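Local coordinates for putative exotoxin (superantigen) (PDB 1TY0), which is a streptococcal superantigen toxin that can use one surface both to bind T-cell receptors and to dimerise, and that has a zinc site, at residues E5-K8 with D9-L12; Y32-H36 with D37-D41; S54-E57 with S58-T62; F136-R139 with Q140-Q144. All blocks are in the same frame, centred on the assembly; numbering follows the deposited sequence.

The four contacts are local and follow one another along the chain. Interactions 2 and 3 are neighbours in the OB-fold domain, with centres about 8 Å apart. They are joined through strands 37-41 and 51-55 and through T61, whose OG1 lies 2.8 Å from T34 O. Interaction 4 is in the long helix of the beta-grasp domain, and its centre is about 29 Å from that of interaction 2. Interaction 1, on helix 5-18, is closer to interaction 4, with centres about 18 Å apart. Interaction 4 is also the contact near the zinc site: the side chain of I138 is about 8 Å from that of D205. No zinc is bound to this chain in the model.

Interaction 1 of 4, residues E5-K8 with D9-L12; sequences ENIK and DVKL
I7 and K11 meet one turn apart near the start of helix 5-18, close to the N-terminus, through their aliphatic parts. I7 CG1 lies 3.9 Å from K11 CD. CG1 of I7 is anti to the backbone N (chi1 -176°), which turns it along the helix to the lysine. V10 meets I7 with its CB, 4.3 Å from I7 CD1. It meets N6 with its CG2 branch, 4.0 Å from N6 ND2 at the amide end of the asparagine.

The backbone carries four i to i+4 hydrogen bonds, from D9, V10, K11 and L12 back to E5, N6, I7 and K8. Three are 2.9 Å long, and D9 N to E5 O is 3.2 Å.

E5 and D9 are like charges, with E5 OE2 4.0 Å from D9 OD2. Their carboxylate planes are 80° apart. D9 OD2 also comes 2.9 Å from E5 O; both atoms are acceptors, so this approach is not a hydrogen bond. K11 leads its NZ away from the helix, where it is hydrogen-bonded to Y155 O, S153 OG and D150 O.

The acidic pair is probably unfavourable electrostatically, and its mutual repulsion would probably raise the proton affinity of one of the two carboxylates. At K11, three oxygens grip the ammonium group and tie the first turns of the helix to the 150-155 region.

Interaction 2 of 4, residues Y32-H36 with D37-D41; sequences YLTTH and DFYID
L33 and F38 lie side by side and point the same way on one face of the hairpin of strands 28-33 and 37-41, in the OB-fold domain. L33 CD2 is 3.4 Å from F38 CD1 and reaches the ring obliquely. This is a non-hydrogen-bonded antiparallel pair. The F38 ring also meets F64 edge-to-face.

Y32 and Y39 form the hydrogen-bonded pair on the other face. Their CB atoms are 4.2 Å apart, but the Y32 ring swings away from the partner strand, with CG anti to the backbone N (chi1 -160°). Two backbone bonds join them: Y39 N to Y32 O at 2.9 Å and Y32 N to Y39 O at 3.2 Å. The Y39 ring turns toward the hairpin end, where T34 CG2 lies in its plane at the edge, 3.7 Å from Y39 CE2.

At the turn, T34 and D37 cross at a slant. T34 N donates an almost straight bond to D37 O (177°). T34 OG1 takes a weak bond from D37 N. One water links T34 OG1, H36 N and D37 OD1; it donates to the carboxylate and accepts from H36 N.

The threonine thus closes the turn mainly through its backbone N-H, with weak help from the hydroxyl. The water gives H36 N an acceptor and D37 OD1 a donor. D37 OD2 lies close to D53 OD1, so the carboxylates may repel each other, and D37 may hold its proton more readily than usual.

Interaction 3 of 4, residues S54-E57 with S58-T62; sequences SEVE and SYITT
V56 and I60 pack against each other where the chain leaves strand 51-55 and turns back. The contact is made by one branch of the valine. V56 CG2 is 3.7 Å from I60 CB and 3.9 Å from I60 CG2. It sits between the backbone N and the carbonyl carbon (chi1 -66°, measured to CG1), and this turns it toward I60 and T61. V56 CG2 is also 3.9 Å from T61 CG2.

The isoleucine sends its two branches to different partners. CG2 meets the valine. I60 CG1 lies beside the backbone N and comes 3.4 Å from E57 O. Both V56 and I60 are buried, and both also touch F38 of the neighbouring strand.

T61 turns its methyl to the valine and its hydroxyl elsewhere. OG1 is hydrogen-bonded to T34 O in the hairpin. S58 also reaches the hairpin, with OG bonded to H36 NE2. The E57 side chain extends outward and touches K191 and D192.

A water bridges the polar backbone of the turn. It donates to E57 O at 2.8 Å and accepts from T61 N at 2.9 Å. Y59 has positive backbone angles (phi 57°, psi 40°), a left-handed conformation that helps reverse the chain.

The segment is a connecting loop of the OB-fold domain. It runs between strands 51-55 and 69-74 and enters a 3-10 segment at T61. Its V56 and I60 lie on F38, beside the turn of the hairpin of strands 28-33 and 37-41.

Interaction 4 of 4, residues F136-R139 with Q140-Q144; sequences FKIR and QYLMQ
I138 and L142 lie side by side, one turn apart, on the buried face of helix 131-146. I138 CG1 is 4.0 Å from L142 CD1. The two point the same way, toward strand 201-209, where both touch I206 and I138 also touches F204.

Another packed part is built by F136 and Q140. Q140 CG makes an off-centre CH-pi contact with the F136 ring, 4.3 Å from its centroid. The Q140 chain bends at chi2 (-63°), and its amide is held at both atoms. Q144 NE2 donates to Q140 OE1 at 2.6 Å, while Q140 NE2 is bonded to Y18 O and E19 OE2. M143 packs near R139, with SD 3.5 Å from R139 O, and touches N15 and Y18 of helix 5-18.

K137, Y141 and Q144 are partly exposed, though Q144 still holds Q140. K137 reaches E133 in a salt bridge and K123 O. Y141 touches R81, Q144 touches T80 and Q140 touches F79, all of the second subunit. Four i to i+4 backbone bonds join 136-139 to 140-144, the shortest from M143 N to R139 O at 2.7 Å.

R139 stays buried and extended, paired with D135 and D176. The whole is a helix packed across a mixed sheet, as in the beta-grasp fold, with helix 5-18 over part of its other flank. D205, a zinc ligand of this protein, is in strand 201-209; no zinc is bound to this chain in the model.

Interaction 1 of 4, residues E5-K8 with D9-L12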
# COMPACT_ATOMS: atom_id res chain seq x y z
N GLU A 5 -19.40 -20.85 -0.08
CA GLU A 5 -18.76 -20.14 -1.18
C GLU A 5 -18.79 -18.63 -0.98
O GLU A 5 -17.84 -17.93 -1.33
CB GLU A 5 -19.44 -20.48 -2.51
CG GLU A 5 -18.75 -19.87 -3.72
CD GLU A 5 -19.54 -20.04 -5.00
OE1 GLU A 5 -19.94 -21.18 -5.30
OE2 GLU A 5 -19.77 -19.03 -5.69
N ASN A 6 -19.88 -18.12 -0.43
CA ASN A 6 -20.00 -16.69 -0.21
C ASN A 6 -19.01 -16.16 0.83
O ASN A 6 -18.34 -15.16 0.59
CB ASN A 6 -21.42 -16.31 0.21
CG ASN A 6 -21.57 -14.81 0.40
OD1 ASN A 6 -21.35 -14.03 -0.53
ND2 ASN A 6 -21.94 -14.40 1.61
N ILE A 7 -18.91 -16.83 1.98
CA ILE A 7 -17.98 -16.35 3.00
C ILE A 7 -16.55 -16.37 2.46
O ILE A 7 -15.73 -15.54 2.85
CB ILE A 7 -18.06 -17.18 4.30
CG1 ILE A 7 -17.13 -16.56 5.35
CG2 ILE A 7 -17.67 -18.62 4.04
CD1 ILE A 7 -17.48 -15.12 5.70
N LYS A 8 -16.25 -17.30 1.56
CA LYS A 8 -14.91 -17.36 0.99
C LYS A 8 -14.64 -16.12 0.14
O LYS A 8 -13.56 -15.53 0.22
CB LYS A 8 -14.75 -18.62 0.13
CG LYS A 8 -14.73 -19.91 0.93
CD LYS A 8 -14.46 -21.11 0.03
CE LYS A 8 -14.32 -22.39 0.85
NZ LYS A 8 -15.54 -22.68 1.64
N ASP A 9 -15.62 -15.73 -0.67
CA ASP A 9 -15.49 -14.55 -1.52
C ASP A 9 -15.39 -13.29 -0.68
O ASP A 9 -14.67 -12.35 -1.03
CB ASP A 9 -16.67 -14.44 -2.48
CG ASP A 9 -16.79 -15.64 -3.40
OD1 ASP A 9 -15.75 -16.07 -3.94
OD2 ASP A 9 -17.92 -16.13 -3.60
N VAL A 10 -16.11 -13.27 0.44
CA VAL A 10 -16.09 -12.13 1.35
C VAL A 10 -14.69 -12.01 1.93
O VAL A 10 -14.12 -10.91 2.01
CB VAL A 10 -17.11 -12.33 2.50
CG1 VAL A 10 -16.91 -11.28 3.58
CG2 VAL A 10 -18.53 -12.25 1.94
N LYS A 11 -14.12 -13.14 2.34
CA LYS A 11 -12.78 -13.14 2.91
C LYS A 11 -11.76 -12.70 1.87
O LYS A 11 -10.81 -11.99 2.18
CB LYS A 11 -12.45 -14.54 3.44
CG LYS A 11 -13.36 -14.95 4.60
CD LYS A 11 -13.29 -16.43 4.93
CE LYS A 11 -12.09 -16.76 5.80
NZ LYS A 11 -12.18 -18.16 6.31
N LEU A 12 -11.98 -13.08 0.62
CA LEU A 12 -11.06 -12.69 -0.45
C LEU A 12 -11.05 -11.17 -0.63
O LEU A 12 -9.98 -10.58 -0.80
CB LEU A 12 -11.45 -13.37 -1.76
CG LEU A 12 -11.16 -14.88 -1.77
CD1 LEU A 12 -11.60 -15.49 -3.09
CD2 LEU A 12 -9.66 -15.10 -1.55

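Interaction 2 of 4, residues Y32-H36 with D37-D41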
# COMPACT_ATOMS: atom_id res chain seq x y z
N TYR A 32 -6.24 23.49 5.55
CA TYR A 32 -7.61 23.96 5.37
C TYR A 32 -8.62 22.94 5.85
O TYR A 32 -8.36 21.72 5.81
CB TYR A 32 -7.85 24.29 3.89
CG TYR A 32 -9.03 25.20 3.67
CD1 TYR A 32 -8.98 26.55 4.04
CD2 TYR A 32 -10.21 24.72 3.11
CE1 TYR A 32 -10.07 27.39 3.87
CE2 TYR A 32 -11.32 25.55 2.93
CZ TYR A 32 -11.24 26.88 3.31
OH TYR A 32 -12.33 27.70 3.13
N LEU A 33 -9.77 23.43 6.31
CA LEU A 33 -10.86 22.59 6.78
C LEU A 33 -12.17 22.95 6.10
O LEU A 33 -12.57 24.12 6.09
CB LEU A 33 -11.05 22.75 8.30
CG LEU A 33 -9.93 22.30 9.25
CD1 LEU A 33 -10.24 22.79 10.67
CD2 LEU A 33 -9.81 20.78 9.22
N THR A 34 -12.83 21.96 5.53
CA THR A 34 -14.13 22.18 4.91
C THR A 34 -15.12 21.44 5.80
O THR A 34 -14.73 20.89 6.83
CB THR A 34 -14.18 21.63 3.47
OG1 THR A 34 -13.99 20.21 3.49
CG2 THR A 34 -13.10 22.27 2.62
N THR A 35 -16.38 21.43 5.41
CA THR A 35 -17.40 20.77 6.21
C THR A 35 -17.15 19.29 6.43
O THR A 35 -17.51 18.75 7.47
CB THR A 35 -18.80 20.95 5.58
OG1 THR A 35 -18.84 20.29 4.31
CG2 THR A 35 -19.10 22.43 5.38
N HIS A 36 -16.53 18.63 5.46
CA HIS A 36 -16.28 17.20 5.57
C HIS A 36 -14.89 16.73 5.16
O HIS A 36 -14.65 15.52 5.02
CB HIS A 36 -17.33 16.43 4.76
CG HIS A 36 -18.73 16.61 5.26
ND1 HIS A 36 -19.47 17.75 5.02
CD2 HIS A 36 -19.51 15.82 6.02
CE1 HIS A 36 -20.64 17.65 5.61
NE2 HIS A 36 -20.70 16.48 6.23
N ASP A 37 -13.96 17.66 4.97
CA ASP A 37 -12.60 17.29 4.58
C ASP A 37 -11.49 18.03 5.32
O ASP A 37 -11.61 19.22 5.63
CB ASP A 37 -12.38 17.52 3.08
CG ASP A 37 -13.15 16.55 2.22
OD1 ASP A 37 -14.37 16.76 2.04
OD2 ASP A 37 -12.54 15.57 1.71
N PHE A 38 -10.41 17.31 5.60
CA PHE A 38 -9.22 17.87 6.21
C PHE A 38 -8.25 17.97 5.04
O PHE A 38 -8.11 17.00 4.29
CB PHE A 38 -8.56 16.90 7.20
CG PHE A 38 -9.28 16.72 8.50
CD1 PHE A 38 -9.00 17.54 9.58
CD2 PHE A 38 -10.17 15.67 8.67
CE1 PHE A 38 -9.60 17.32 10.82
CE2 PHE A 38 -10.78 15.44 9.91
CZ PHE A 38 -10.49 16.27 10.98
N TYR A 39 -7.61 19.12 4.84
CA TYR A 39 -6.60 19.22 3.79
C TYR A 39 -5.31 19.45 4.56
O TYR A 39 -5.07 20.54 5.08
CB TYR A 39 -6.91 20.37 2.83
CG TYR A 39 -8.04 20.01 1.91
CD1 TYR A 39 -7.87 19.04 0.92
CD2 TYR A 39 -9.31 20.56 2.09
CE1 TYR A 39 -8.94 18.63 0.13
CE2 TYR A 39 -10.39 20.15 1.30
CZ TYR A 39 -10.19 19.18 0.33
OH TYR A 39 -11.26 18.74 -0.43
N ILE A 40 -4.50 18.40 4.63
CA ILE A 40 -3.26 18.40 5.40
C ILE A 40 -2.01 18.38 4.54
O ILE A 40 -1.90 17.62 3.57
CB ILE A 40 -3.21 17.16 6.34
CG1 ILE A 40 -4.54 17.02 7.09
CG2 ILE A 40 -2.04 17.27 7.29
CD1 ILE A 40 -4.97 18.23 7.87
N ASP A 41 -1.04 19.21 4.91
CA ASP A 41 0.20 19.30 4.17
C ASP A 41 1.26 18.28 4.61
O ASP A 41 1.57 18.17 5.79
CB ASP A 41 0.77 20.71 4.32
CG ASP A 41 2.00 20.93 3.47
OD1 ASP A 41 2.07 20.35 2.37
OD2 ASP A 41 2.90 21.69 3.90
O HOH W 1 -16.12 18.76 2.56

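Interaction 3 of 4, residues S54-E57 with S58-T62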
# COMPACT_ATOMS: atom_id res chain seq x y z
N SER A 54 -8.44 14.05 3.87
CA SER A 54 -9.13 13.11 4.73
C SER A 54 -10.61 13.47 4.74
O SER A 54 -10.98 14.54 5.22
CB SER A 54 -8.59 13.17 6.16
OG SER A 54 -9.38 12.33 7.00
N GLU A 55 -11.44 12.59 4.21
CA GLU A 55 -12.88 12.84 4.16
C GLU A 55 -13.54 12.20 5.38
O GLU A 55 -13.27 11.04 5.71
CB GLU A 55 -13.46 12.25 2.88
CG GLU A 55 -14.94 12.54 2.67
CD GLU A 55 -15.46 11.92 1.40
OE1 GLU A 55 -14.96 12.27 0.31
OE2 GLU A 55 -16.38 11.06 1.49
N VAL A 56 -14.39 12.95 6.06
CA VAL A 56 -15.05 12.44 7.25
C VAL A 56 -16.55 12.74 7.32
O VAL A 56 -17.11 13.42 6.46
CB VAL A 56 -14.39 13.00 8.54
CG1 VAL A 56 -12.96 12.47 8.67
CG2 VAL A 56 -14.37 14.53 8.49
N GLU A 57 -17.18 12.21 8.36
CA GLU A 57 -18.60 12.43 8.60
C GLU A 57 -18.80 13.83 9.14
O GLU A 57 -17.84 14.52 9.48
CB GLU A 57 -19.12 11.38 9.59
CG GLU A 57 -19.44 10.04 8.93
CD GLU A 57 -19.75 8.94 9.94
OE1 GLU A 57 -20.25 9.24 11.04
OE2 GLU A 57 -19.50 7.75 9.61
N SER A 58 -20.06 14.26 9.21
CA SER A 58 -20.38 15.60 9.69
C SER A 58 -19.89 15.85 11.12
O SER A 58 -19.75 14.93 11.92
CB SER A 58 -21.89 15.81 9.64
OG SER A 58 -22.42 15.49 8.37
N TYR A 59 -19.61 17.12 11.41
CA TYR A 59 -19.18 17.57 12.73
C TYR A 59 -17.92 16.93 13.32
O TYR A 59 -17.85 16.66 14.52
CB TYR A 59 -20.35 17.45 13.70
CG TYR A 59 -21.54 18.27 13.24
CD1 TYR A 59 -21.48 19.66 13.23
CD2 TYR A 59 -22.69 17.66 12.74
CE1 TYR A 59 -22.53 20.43 12.74
CE2 TYR A 59 -23.75 18.41 12.25
CZ TYR A 59 -23.66 19.80 12.25
OH TYR A 59 -24.71 20.55 11.76
N ILE A 60 -16.94 16.71 12.46
CA ILE A 60 -15.66 16.15 12.88
C ILE A 60 -14.61 17.23 12.68
O ILE A 60 -13.82 17.52 13.57
CB ILE A 60 -15.28 14.90 12.04
CG1 ILE A 60 -16.24 13.75 12.35
CG2 ILE A 60 -13.83 14.50 12.31
CD1 ILE A 60 -16.21 13.29 13.78
N THR A 61 -14.62 17.86 11.50
CA THR A 61 -13.65 18.91 11.24
C THR A 61 -13.87 20.10 12.18
O THR A 61 -12.96 20.89 12.42
CB THR A 61 -13.70 19.41 9.77
OG1 THR A 61 -15.03 19.86 9.46
CG2 THR A 61 -13.30 18.30 8.81
N THR A 62 -15.08 20.23 12.71
CA THR A 62 -15.39 21.32 13.62
C THR A 62 -14.62 21.17 14.93
O THR A 62 -14.48 22.13 15.69
CB THR A 62 -16.90 21.40 13.92
OG1 THR A 62 -17.36 20.13 14.41
CG2 THR A 62 -17.67 21.74 12.65
O HOH W 2 -16.62 17.08 9.62

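Interaction 4 of 4, residues F136-R139 with Q140-Q144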
# COMPACT_ATOMS: atom_id res chain seq x y z
N PHE A 136 -6.55 -1.63 11.50
CA PHE A 136 -5.65 -2.05 10.43
C PHE A 136 -4.53 -2.94 10.95
O PHE A 136 -4.27 -4.01 10.41
CB PHE A 136 -5.04 -0.83 9.75
CG PHE A 136 -3.88 -1.17 8.85
CD1 PHE A 136 -4.08 -1.78 7.62
CD2 PHE A 136 -2.57 -0.91 9.27
CE1 PHE A 136 -3.00 -2.14 6.81
CE2 PHE A 136 -1.49 -1.26 8.47
CZ PHE A 136 -1.70 -1.88 7.24
N LYS A 137 -3.87 -2.50 12.02
CA LYS A 137 -2.75 -3.26 12.56
C LYS A 137 -3.16 -4.61 13.12
O LYS A 137 -2.48 -5.61 12.88
CB LYS A 137 -2.02 -2.44 13.63
CG LYS A 137 -1.32 -1.22 13.03
CD LYS A 137 -0.51 -0.43 14.05
CE LYS A 137 0.31 0.63 13.33
NZ LYS A 137 1.03 1.55 14.25
N ILE A 138 -4.28 -4.66 13.84
CA ILE A 138 -4.74 -5.93 14.39
C ILE A 138 -5.18 -6.88 13.28
O ILE A 138 -4.92 -8.08 13.34
CB ILE A 138 -5.89 -5.73 15.40
CG1 ILE A 138 -6.27 -7.08 16.02
CG2 ILE A 138 -7.08 -5.10 14.73
CD1 ILE A 138 -7.20 -6.96 17.20
N ARG A 139 -5.85 -6.36 12.25
CA ARG A 139 -6.27 -7.25 11.16
C ARG A 139 -5.04 -7.82 10.47
O ARG A 139 -4.99 -9.01 10.15
CB ARG A 139 -7.14 -6.52 10.14
CG ARG A 139 -8.52 -6.18 10.68
CD ARG A 139 -9.46 -5.72 9.59
NE ARG A 139 -10.59 -5.00 10.16
CZ ARG A 139 -11.84 -5.06 9.71
NH1 ARG A 139 -12.15 -5.82 8.67
NH2 ARG A 139 -12.78 -4.33 10.30
N GLN A 140 -4.03 -6.99 10.25
CA GLN A 140 -2.81 -7.47 9.61
C GLN A 140 -2.17 -8.55 10.48
O GLN A 140 -1.70 -9.57 9.96
CB GLN A 140 -1.83 -6.32 9.40
CG GLN A 140 -1.91 -5.71 8.00
CD GLN A 140 -1.52 -6.70 6.91
OE1 GLN A 140 -0.62 -7.51 7.09
NE2 GLN A 140 -2.21 -6.62 5.77
N TYR A 141 -2.15 -8.35 11.79
CA TYR A 141 -1.57 -9.34 12.69
C TYR A 141 -2.34 -10.64 12.56
O TYR A 141 -1.76 -11.72 12.43
CB TYR A 141 -1.63 -8.85 14.14
CG TYR A 141 -1.18 -9.90 15.14
CD1 TYR A 141 0.16 -10.24 15.27
CD2 TYR A 141 -2.11 -10.58 15.92
CE1 TYR A 141 0.58 -11.23 16.15
CE2 TYR A 141 -1.71 -11.58 16.81
CZ TYR A 141 -0.37 -11.90 16.92
OH TYR A 141 0.04 -12.90 17.78
N LEU A 142 -3.67 -10.53 12.59
CA LEU A 142 -4.53 -11.70 12.47
C LEU A 142 -4.40 -12.37 11.10
O LEU A 142 -4.46 -13.59 10.99
CB LEU A 142 -5.99 -11.30 12.72
CG LEU A 142 -6.30 -10.87 14.16
CD1 LEU A 142 -7.71 -10.34 14.26
CD2 LEU A 142 -6.11 -12.06 15.10
N MET A 143 -4.21 -11.57 10.06
CA MET A 143 -4.06 -12.11 8.71
C MET A 143 -2.78 -12.92 8.60
O MET A 143 -2.77 -14.05 8.10
CB MET A 143 -4.05 -10.98 7.68
CG MET A 143 -5.41 -10.35 7.46
SD MET A 143 -5.34 -8.74 6.67
CE MET A 143 -4.83 -9.18 5.03
N GLN A 144 -1.70 -12.33 9.09
CA GLN A 144 -0.38 -12.95 9.06
C GLN A 144 -0.25 -14.16 9.98
O GLN A 144 0.40 -15.15 9.63
CB GLN A 144 0.67 -11.92 9.49
CG GLN A 144 0.85 -10.75 8.55
CD GLN A 144 1.49 -9.56 9.24
OE1 GLN A 144 2.13 -9.69 10.28
NE2 GLN A 144 1.32 -8.38 8.65